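Aac(6')-ib (Escherichia coli, PDB 2VQY) transfers an acetyl group from acetyl-CoA to the 6'-amino group of aminoglycoside antibiotics, conferring resistance to them. Local coordinates at the paromomycin site. Residues are numbered along the deposited sequence; one frame, centred on the assembly and turned at random.

The paromomycin site. Residues 51-53, 67-68, 73, 76, 78, 94, 96, 101, 105-106, 118, 155, 182. With PAR (paromomycin), chain B.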
ATOM      1  N   TRP A  51       6.767 -11.822   0.003  1.00 20.26           N
ATOM      2  CA  TRP A  51       6.966 -10.416  -0.381  1.00 20.62           C
ATOM      3  C   TRP A  51       6.882  -9.387   0.753  1.00 21.23           C
ATOM      4  O   TRP A  51       7.247  -8.219   0.580  1.00 21.29           O
ATOM      5  CB  TRP A  51       5.969 -10.056  -1.492  1.00 21.09           C
ATOM      6  CG  TRP A  51       6.152 -10.911  -2.723  1.00 20.91           C
ATOM      7  CD1 TRP A  51       5.315 -11.886  -3.176  1.00 21.51           C
ATOM      8  CD2 TRP A  51       7.262 -10.872  -3.639  1.00 21.80           C
ATOM      9  NE1 TRP A  51       5.826 -12.454  -4.325  1.00 21.94           N
ATOM     10  CE2 TRP A  51       7.022 -11.857  -4.625  1.00 22.38           C
ATOM     11  CE3 TRP A  51       8.447 -10.112  -3.704  1.00 20.52           C
ATOM     12  CZ2 TRP A  51       7.917 -12.095  -5.693  1.00 21.02           C
ATOM     13  CZ3 TRP A  51       9.347 -10.358  -4.760  1.00 22.47           C
ATOM     14  CH2 TRP A  51       9.058 -11.339  -5.740  1.00 20.23           C
ATOM     15  N   TRP A  52       6.420  -9.821   1.918  1.00 21.12           N
ATOM     16  CA  TRP A  52       6.085  -8.905   2.984  1.00 22.21           C
ATOM     17  C   TRP A  52       6.744  -9.368   4.240  1.00 24.50           C
ATOM     18  O   TRP A  52       6.527 -10.497   4.674  1.00 25.17           O
ATOM     19  CB  TRP A  52       4.565  -8.907   3.206  1.00 20.41           C
ATOM     20  CG  TRP A  52       4.071  -7.754   4.042  1.00 19.62           C
ATOM     21  CD1 TRP A  52       4.267  -7.553   5.389  1.00 18.85           C
ATOM     22  CD2 TRP A  52       3.290  -6.650   3.582  1.00 16.17           C
ATOM     23  NE1 TRP A  52       3.655  -6.386   5.783  1.00 18.11           N
ATOM     24  CE2 TRP A  52       3.052  -5.811   4.694  1.00 16.85           C
ATOM     25  CE3 TRP A  52       2.777  -6.278   2.328  1.00 16.99           C
ATOM     26  CZ2 TRP A  52       2.316  -4.619   4.600  1.00 17.82           C
ATOM     27  CZ3 TRP A  52       2.033  -5.074   2.232  1.00 16.60           C
ATOM     28  CH2 TRP A  52       1.810  -4.273   3.366  1.00 18.31           C
ATOM     29  N   GLY A  53       7.516  -8.489   4.848  1.00 26.25           N
ATOM     30  CA  GLY A  53       8.057  -8.764   6.149  1.00 29.11           C
ATOM     31  C   GLY A  53       9.556  -8.825   6.066  1.00 31.73           C
ATOM     32  O   GLY A  53      10.258  -8.252   6.927  1.00 32.86           O
ATOM     33  N   GLN A  67       2.601  -3.870  16.472  1.00 19.12           N
ATOM     34  CA  GLN A  67       3.105  -3.078  15.343  1.00 17.69           C
ATOM     35  C   GLN A  67       2.015  -2.502  14.442  1.00 16.44           C
ATOM     36  O   GLN A  67       2.226  -1.442  13.846  1.00 15.35           O
ATOM     37  CB  GLN A  67       4.099  -3.894  14.520  1.00 17.74           C
ATOM     38  CG  GLN A  67       5.317  -4.293  15.329  1.00 19.51           C
ATOM     39  CD  GLN A  67       6.202  -5.337  14.669  1.00 24.41           C
ATOM     40  OE1 GLN A  67       6.178  -5.528  13.451  1.00 26.11           O
ATOM     41  NE2 GLN A  67       6.997  -6.024  15.486  1.00 24.68           N
ATOM     42  N   TYR A  68       0.875  -3.187  14.327  1.00 14.50           N
ATOM     43  CA  TYR A  68      -0.172  -2.769  13.372  1.00 14.58           C
ATOM     44  C   TYR A  68      -1.385  -2.150  14.055  1.00 13.92           C
ATOM     45  O   TYR A  68      -2.349  -1.745  13.404  1.00 12.29           O
ATOM     46  CB  TYR A  68      -0.597  -3.925  12.463  1.00 14.72           C
ATOM     47  CG  TYR A  68       0.463  -4.356  11.464  1.00 13.45           C
ATOM     48  CD1 TYR A  68       0.436  -3.869  10.135  1.00 13.29           C
ATOM     49  CD2 TYR A  68       1.461  -5.256  11.822  1.00 14.78           C
ATOM     50  CE1 TYR A  68       1.375  -4.272   9.209  1.00 14.22           C
ATOM     51  CE2 TYR A  68       2.441  -5.671  10.893  1.00 14.12           C
ATOM     52  CZ  TYR A  68       2.390  -5.155   9.583  1.00 14.35           C
ATOM     53  OH  TYR A  68       3.326  -5.537   8.641  1.00 16.97           O
ATOM     54  N   LEU A  73       0.718   2.576  14.494  1.00 13.22           N
ATOM     55  CA  LEU A  73       1.050   2.899  13.101  1.00 13.13           C
ATOM     56  C   LEU A  73       1.025   4.432  12.893  1.00 13.54           C
ATOM     57  O   LEU A  73       1.818   4.990  12.125  1.00 12.78           O
ATOM     58  CB  LEU A  73       0.095   2.197  12.139  1.00 13.18           C
ATOM     59  CG  LEU A  73       0.355   0.694  11.887  1.00 12.02           C
ATOM     60  CD1 LEU A  73      -0.771   0.144  11.043  1.00 12.76           C
ATOM     61  CD2 LEU A  73       1.740   0.491  11.226  1.00 12.59           C
ATOM     62  N   GLU A  76       4.211   6.510  12.996  1.00 19.03           N
ATOM     63  CA  GLU A  76       5.053   6.641  11.808  1.00 18.62           C
ATOM     64  C   GLU A  76       4.268   7.189  10.610  1.00 15.94           C
ATOM     65  O   GLU A  76       4.643   6.968   9.465  1.00 14.44           O
ATOM     66  CB  GLU A  76       5.793   5.333  11.441  1.00 20.12           C
ATOM     67  CG  GLU A  76       7.130   5.146  12.216  1.00 21.97           C
ATOM     68  CD  GLU A  76       7.926   3.907  11.803  1.00 23.25           C
ATOM     69  OE1 GLU A  76       7.459   3.086  10.948  1.00 26.87           O
ATOM     70  OE2 GLU A  76       9.043   3.746  12.367  1.00 30.26           O
ATOM     71  N   VAL A  78       1.444   6.242   9.395  1.00 10.78           N
ATOM     72  CA  VAL A  78       0.847   5.187   8.595  1.00  9.84           C
ATOM     73  C   VAL A  78      -0.622   4.988   8.983  1.00 10.02           C
ATOM     74  O   VAL A  78      -0.941   4.845  10.183  1.00 10.70           O
ATOM     75  CB  VAL A  78       1.619   3.818   8.788  1.00 10.47           C
ATOM     76  CG1 VAL A  78       0.938   2.675   8.040  1.00 10.70           C
ATOM     77  CG2 VAL A  78       3.087   3.936   8.358  1.00  8.76           C
ATOM     78  N   GLN A  94      -2.063   0.072   3.263  1.00  9.62           N
ATOM     79  CA  GLN A  94      -1.723   1.177   4.140  1.00  9.92           C
ATOM     80  C   GLN A  94      -1.248   2.350   3.300  1.00 10.12           C
ATOM     81  O   GLN A  94      -0.674   2.170   2.179  1.00 10.04           O
ATOM     82  CB  GLN A  94      -0.650   0.773   5.181  1.00  8.46           C
ATOM     83  CG  GLN A  94       0.697   0.269   4.556  1.00 10.37           C
ATOM     84  CD  GLN A  94       1.713  -0.182   5.607  1.00 10.88           C
ATOM     85  OE1 GLN A  94       1.353  -0.792   6.633  1.00 10.07           O
ATOM     86  NE2 GLN A  94       2.986   0.071   5.336  1.00  9.33           N
ATOM     87  N   TYR A  96       0.853   6.218   3.795  1.00  9.69           N
ATOM     88  CA  TYR A  96       1.726   6.919   4.725  1.00  9.15           C
ATOM     89  C   TYR A  96       2.145   8.280   4.192  1.00  9.22           C
ATOM     90  O   TYR A  96       2.173   8.512   2.971  1.00  9.83           O
ATOM     91  CB  TYR A  96       2.970   6.052   5.132  1.00  9.60           C
ATOM     92  CG  TYR A  96       3.812   5.651   3.953  1.00  9.67           C
ATOM     93  CD1 TYR A  96       4.778   6.527   3.461  1.00 10.21           C
ATOM     94  CD2 TYR A  96       3.655   4.399   3.329  1.00  9.50           C
ATOM     95  CE1 TYR A  96       5.561   6.195   2.346  1.00  8.85           C
ATOM     96  CE2 TYR A  96       4.459   4.051   2.189  1.00  6.90           C
ATOM     97  CZ  TYR A  96       5.390   4.956   1.733  1.00  6.15           C
ATOM     98  OH  TYR A  96       6.169   4.687   0.641  1.00 11.21           O
ATOM     99  N   SER A 101       7.885   9.494   7.739  1.00 17.75           N
ATOM    100  CA  SER A 101       8.278   8.087   7.854  1.00 18.50           C
ATOM    101  C   SER A 101       9.435   7.916   8.837  1.00 19.14           C
ATOM    102  O   SER A 101      10.124   8.879   9.166  1.00 19.77           O
ATOM    103  CB  SER A 101       8.655   7.518   6.474  1.00 17.91           C
ATOM    104  OG  SER A 101       7.544   7.525   5.582  1.00 19.09           O
ATOM    105  N   TRP A 105      13.924   6.386   6.033  1.00 16.98           N
ATOM    106  CA  TRP A 105      12.881   6.345   5.016  1.00 15.09           C
ATOM    107  C   TRP A 105      12.620   7.719   4.398  1.00 14.76           C
ATOM    108  O   TRP A 105      12.342   8.677   5.134  1.00 12.99           O
ATOM    109  CB  TRP A 105      11.582   5.791   5.629  1.00 14.72           C
ATOM    110  CG  TRP A 105      11.633   4.333   5.911  1.00 13.13           C
ATOM    111  CD1 TRP A 105      11.899   3.714   7.118  1.00 15.41           C
ATOM    112  CD2 TRP A 105      11.453   3.287   4.953  1.00 15.02           C
ATOM    113  NE1 TRP A 105      11.889   2.336   6.953  1.00 15.28           N
ATOM    114  CE2 TRP A 105      11.625   2.049   5.636  1.00 14.49           C
ATOM    115  CE3 TRP A 105      11.187   3.277   3.576  1.00 10.57           C
ATOM    116  CZ2 TRP A 105      11.512   0.806   4.983  1.00 14.68           C
ATOM    117  CZ3 TRP A 105      11.048   2.035   2.926  1.00 13.32           C
ATOM    118  CH2 TRP A 105      11.210   0.823   3.629  1.00 13.35           C
ATOM    119  N   TRP A 106      12.672   7.793   3.059  1.00 12.97           N
ATOM    120  CA  TRP A 106      12.294   8.987   2.277  1.00 13.80           C
ATOM    121  C   TRP A 106      13.011  10.261   2.758  1.00 14.86           C
ATOM    122  O   TRP A 106      12.407  11.334   2.841  1.00 15.00           O
ATOM    123  CB  TRP A 106      10.734   9.163   2.225  1.00 12.38           C
ATOM    124  CG  TRP A 106      10.140   7.804   1.962  1.00 11.52           C
ATOM    125  CD1 TRP A 106       9.282   7.100   2.750  1.00 11.56           C
ATOM    126  CD2 TRP A 106      10.464   6.945   0.847  1.00 11.58           C
ATOM    127  NE1 TRP A 106       9.031   5.845   2.199  1.00  8.95           N
ATOM    128  CE2 TRP A 106       9.736   5.727   1.028  1.00 10.48           C
ATOM    129  CE3 TRP A 106      11.254   7.106  -0.311  1.00 11.07           C
ATOM    130  CZ2 TRP A 106       9.832   4.651   0.142  1.00 10.50           C
ATOM    131  CZ3 TRP A 106      11.330   6.037  -1.221  1.00 11.93           C
ATOM    132  CH2 TRP A 106      10.608   4.829  -0.999  1.00 12.40           C
ATOM    133  N   ASP A 118       1.280   0.682   0.429  1.00  9.29           N
ATOM    134  CA  ASP A 118       1.704  -0.736   0.405  1.00  9.23           C
ATOM    135  C   ASP A 118       0.425  -1.541   0.515  1.00  9.77           C
ATOM    136  O   ASP A 118      -0.560  -1.065   1.133  1.00  9.51           O
ATOM    137  CB  ASP A 118       2.618  -1.076   1.595  1.00 10.00           C
ATOM    138  CG  ASP A 118       3.810  -0.132   1.720  1.00 11.97           C
ATOM    139  OD1 ASP A 118       4.774  -0.336   0.964  1.00 11.56           O
ATOM    140  OD2 ASP A 118       3.795   0.784   2.580  1.00 11.21           O
ATOM    141  N   ASP A 155       7.035   1.570  -3.624  1.00 10.39           N
ATOM    142  CA  ASP A 155       8.435   1.155  -3.606  1.00 10.73           C
ATOM    143  C   ASP A 155       8.523  -0.394  -3.676  1.00 11.46           C
ATOM    144  O   ASP A 155       9.157  -1.000  -2.805  1.00 11.56           O
ATOM    145  CB  ASP A 155       9.153   1.709  -2.366  1.00 11.28           C
ATOM    146  CG  ASP A 155       8.593   1.155  -1.028  1.00 10.63           C
ATOM    147  OD1 ASP A 155       7.416   0.673  -1.000  1.00 13.19           O
ATOM    148  OD2 ASP A 155       9.364   1.181  -0.031  1.00 12.60           O
ATOM    149  N   ASP A 182      14.718  -1.149   3.459  1.00 17.25           N
ATOM    150  CA  ASP A 182      14.369  -2.513   3.059  1.00 17.58           C
ATOM    151  C   ASP A 182      15.071  -2.923   1.761  1.00 17.22           C
ATOM    152  O   ASP A 182      14.586  -3.824   1.034  1.00 18.16           O
ATOM    153  CB  ASP A 182      12.851  -2.679   2.879  1.00 17.22           C
ATOM    154  CG  ASP A 182      12.106  -2.692   4.198  1.00 18.99           C
ATOM    155  OD1 ASP A 182      12.780  -2.815   5.232  1.00 18.97           O
ATOM    156  OD2 ASP A 182      10.865  -2.591   4.188  1.00 18.79           O
TER
HETATM  157  C11 PAR B1201       6.003  -2.416   4.478  1.00 15.68           C
HETATM  158  O11 PAR B1201       7.104  -1.509   4.277  1.00 15.24           O
HETATM  159  C21 PAR B1201       6.416  -3.672   5.274  1.00 16.31           C
HETATM  160  N21 PAR B1201       7.084  -3.238   6.502  1.00 17.61           N
HETATM  161  C31 PAR B1201       7.380  -4.520   4.403  1.00 18.04           C
HETATM  162  O31 PAR B1201       7.847  -5.693   5.117  1.00 17.97           O
HETATM  163  C41 PAR B1201       6.716  -4.863   3.048  1.00 18.55           C
HETATM  164  O41 PAR B1201       7.603  -5.609   2.177  1.00 18.36           O
HETATM  165  C51 PAR B1201       6.261  -3.547   2.330  1.00 17.15           C
HETATM  166  O51 PAR B1201       5.438  -2.696   3.247  1.00 15.91           O
HETATM  167  C61 PAR B1201       5.369  -3.824   1.112  1.00 17.92           C
HETATM  168  O61 PAR B1201       5.475  -2.732   0.170  1.00 19.21           O
HETATM  169  C12 PAR B1201       7.692   2.643   4.241  1.00 10.88           C
HETATM  170  N12 PAR B1201       7.504   4.105   4.180  1.00 11.69           N
HETATM  171  C22 PAR B1201       7.366   1.974   2.880  1.00 10.56           C
HETATM  172  C32 PAR B1201       7.642   0.470   3.038  1.00 11.99           C
HETATM  173  N32 PAR B1201       7.423  -0.204   1.727  1.00  9.41           N
HETATM  174  C42 PAR B1201       6.689  -0.125   4.134  1.00 13.30           C
HETATM  175  C52 PAR B1201       6.951   0.552   5.509  1.00 14.36           C
HETATM  176  O52 PAR B1201       5.909   0.131   6.439  1.00 14.75           O
HETATM  177  C62 PAR B1201       6.744   2.070   5.318  1.00 11.95           C
HETATM  178  O62 PAR B1201       6.993   2.664   6.588  1.00 13.27           O
HETATM  179  C13 PAR B1201       6.380  -0.055   7.804  1.00 20.87           C
HETATM  180  C23 PAR B1201       5.447   0.746   8.743  1.00 23.04           C
HETATM  181  O23 PAR B1201       5.972   2.032   9.024  1.00 25.01           O
HETATM  182  C33 PAR B1201       5.462  -0.143  10.008  1.00 24.57           C
HETATM  183  O33 PAR B1201       6.787  -0.007  10.612  1.00 25.39           O
HETATM  184  C43 PAR B1201       5.371  -1.538   9.381  1.00 23.53           C
HETATM  185  O43 PAR B1201       6.032  -1.456   8.074  1.00 23.22           O
HETATM  186  C53 PAR B1201       3.897  -1.939   9.128  1.00 25.55           C
HETATM  187  O53 PAR B1201       3.244  -0.852   8.434  1.00 24.66           O
HETATM  188  C14 PAR B1201       6.966  -0.825  11.779  1.00 30.32           C
HETATM  189  C24 PAR B1201       7.613   0.034  12.883  1.00 31.68           C
HETATM  190  N24 PAR B1201       8.837   0.686  12.350  1.00 29.81           N
HETATM  191  C34 PAR B1201       7.964  -0.866  14.094  1.00 34.20           C
HETATM  192  O34 PAR B1201       6.746  -1.259  14.757  1.00 34.20           O
HETATM  193  C44 PAR B1201       8.771  -2.115  13.675  1.00 34.70           C
HETATM  194  O44 PAR B1201      10.073  -1.726  13.204  1.00 36.37           O
HETATM  195  C54 PAR B1201       8.060  -2.856  12.539  1.00 35.63           C
HETATM  196  O54 PAR B1201       7.887  -1.899  11.423  1.00 34.37           O
HETATM  197  C64 PAR B1201       8.867  -4.118  12.171  1.00 35.67           C
HETATM  198  N64 PAR B1201       8.767  -4.368  10.731  1.00 38.30           N
HETATM  199  O   HOH W   1       9.607  -2.113   1.908  1.00 15.42           O
HETATM  200  O   HOH W   2       4.477  -0.085  13.652  1.00 18.74           O
HETATM  201  O   HOH W   3       9.501  -2.004   6.290  1.00 20.10           O
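Paromomycin, bound in the acceptor cleft of this GNAT acetyltransferase, illustrates how an amine-rich, probably polycationic aminoglycoside is gripped densely at its first two rings and more weakly, partly through water, at its last amino sugar. The packed part is built around Asp118, whose OD1 accepts from two ligand groups above the carboxylate plane: the 6'-hydroxyl O61, 2.6 Å from OD1, and the deoxystreptamine amine N32. O61 sits where substrates carry the acceptor amine, so paromomycin is unlikely to be N-acetylated there. Asp155 OD1 takes N32 through its syn lone pair at 2.9 Å. Asp118 OD2 receives Gln94 NE2 (157° at H), which settles the amide's orientation: NE2 also reaches the bridging oxygen O52 nearly in the amide plane, while OE1 accepts the pentose hydroxyl O53 at 2.6 Å on a lone pair. Backbone holds the first sugar, O41 donating in plane to a lone pair of Trp51 O and Gly53 N donating to O31 at 2.8 Å. Trp52, with CG anti to the backbone N (chi1 -166°), lays its indole beneath C41, and its NE1 bonds in plane to Tyr68 OH at 3.0 Å, fixing its tilt. Engineered Trp105 presents its six-membered ring to C12, 3.7 Å from the centroid. N12 lies over the rim of Tyr96 and at the edge of Trp106, 3.0 Å from NE1; a hydrogen bond there would favour neutral N12, though the structure alone does not show protonation. On the looser side, N24 bonds weakly to Glu76, whose OE1 takes the pentose hydroxyl O23 at 2.7 Å, and water 2 links O34 to Gln67 O. Waters 1 and 3 mediate to engineered Asp182. Strands 88-97 and 114-121 form the floor, the Trp51-Gly53 loop and the end of helix 61-67 the walls.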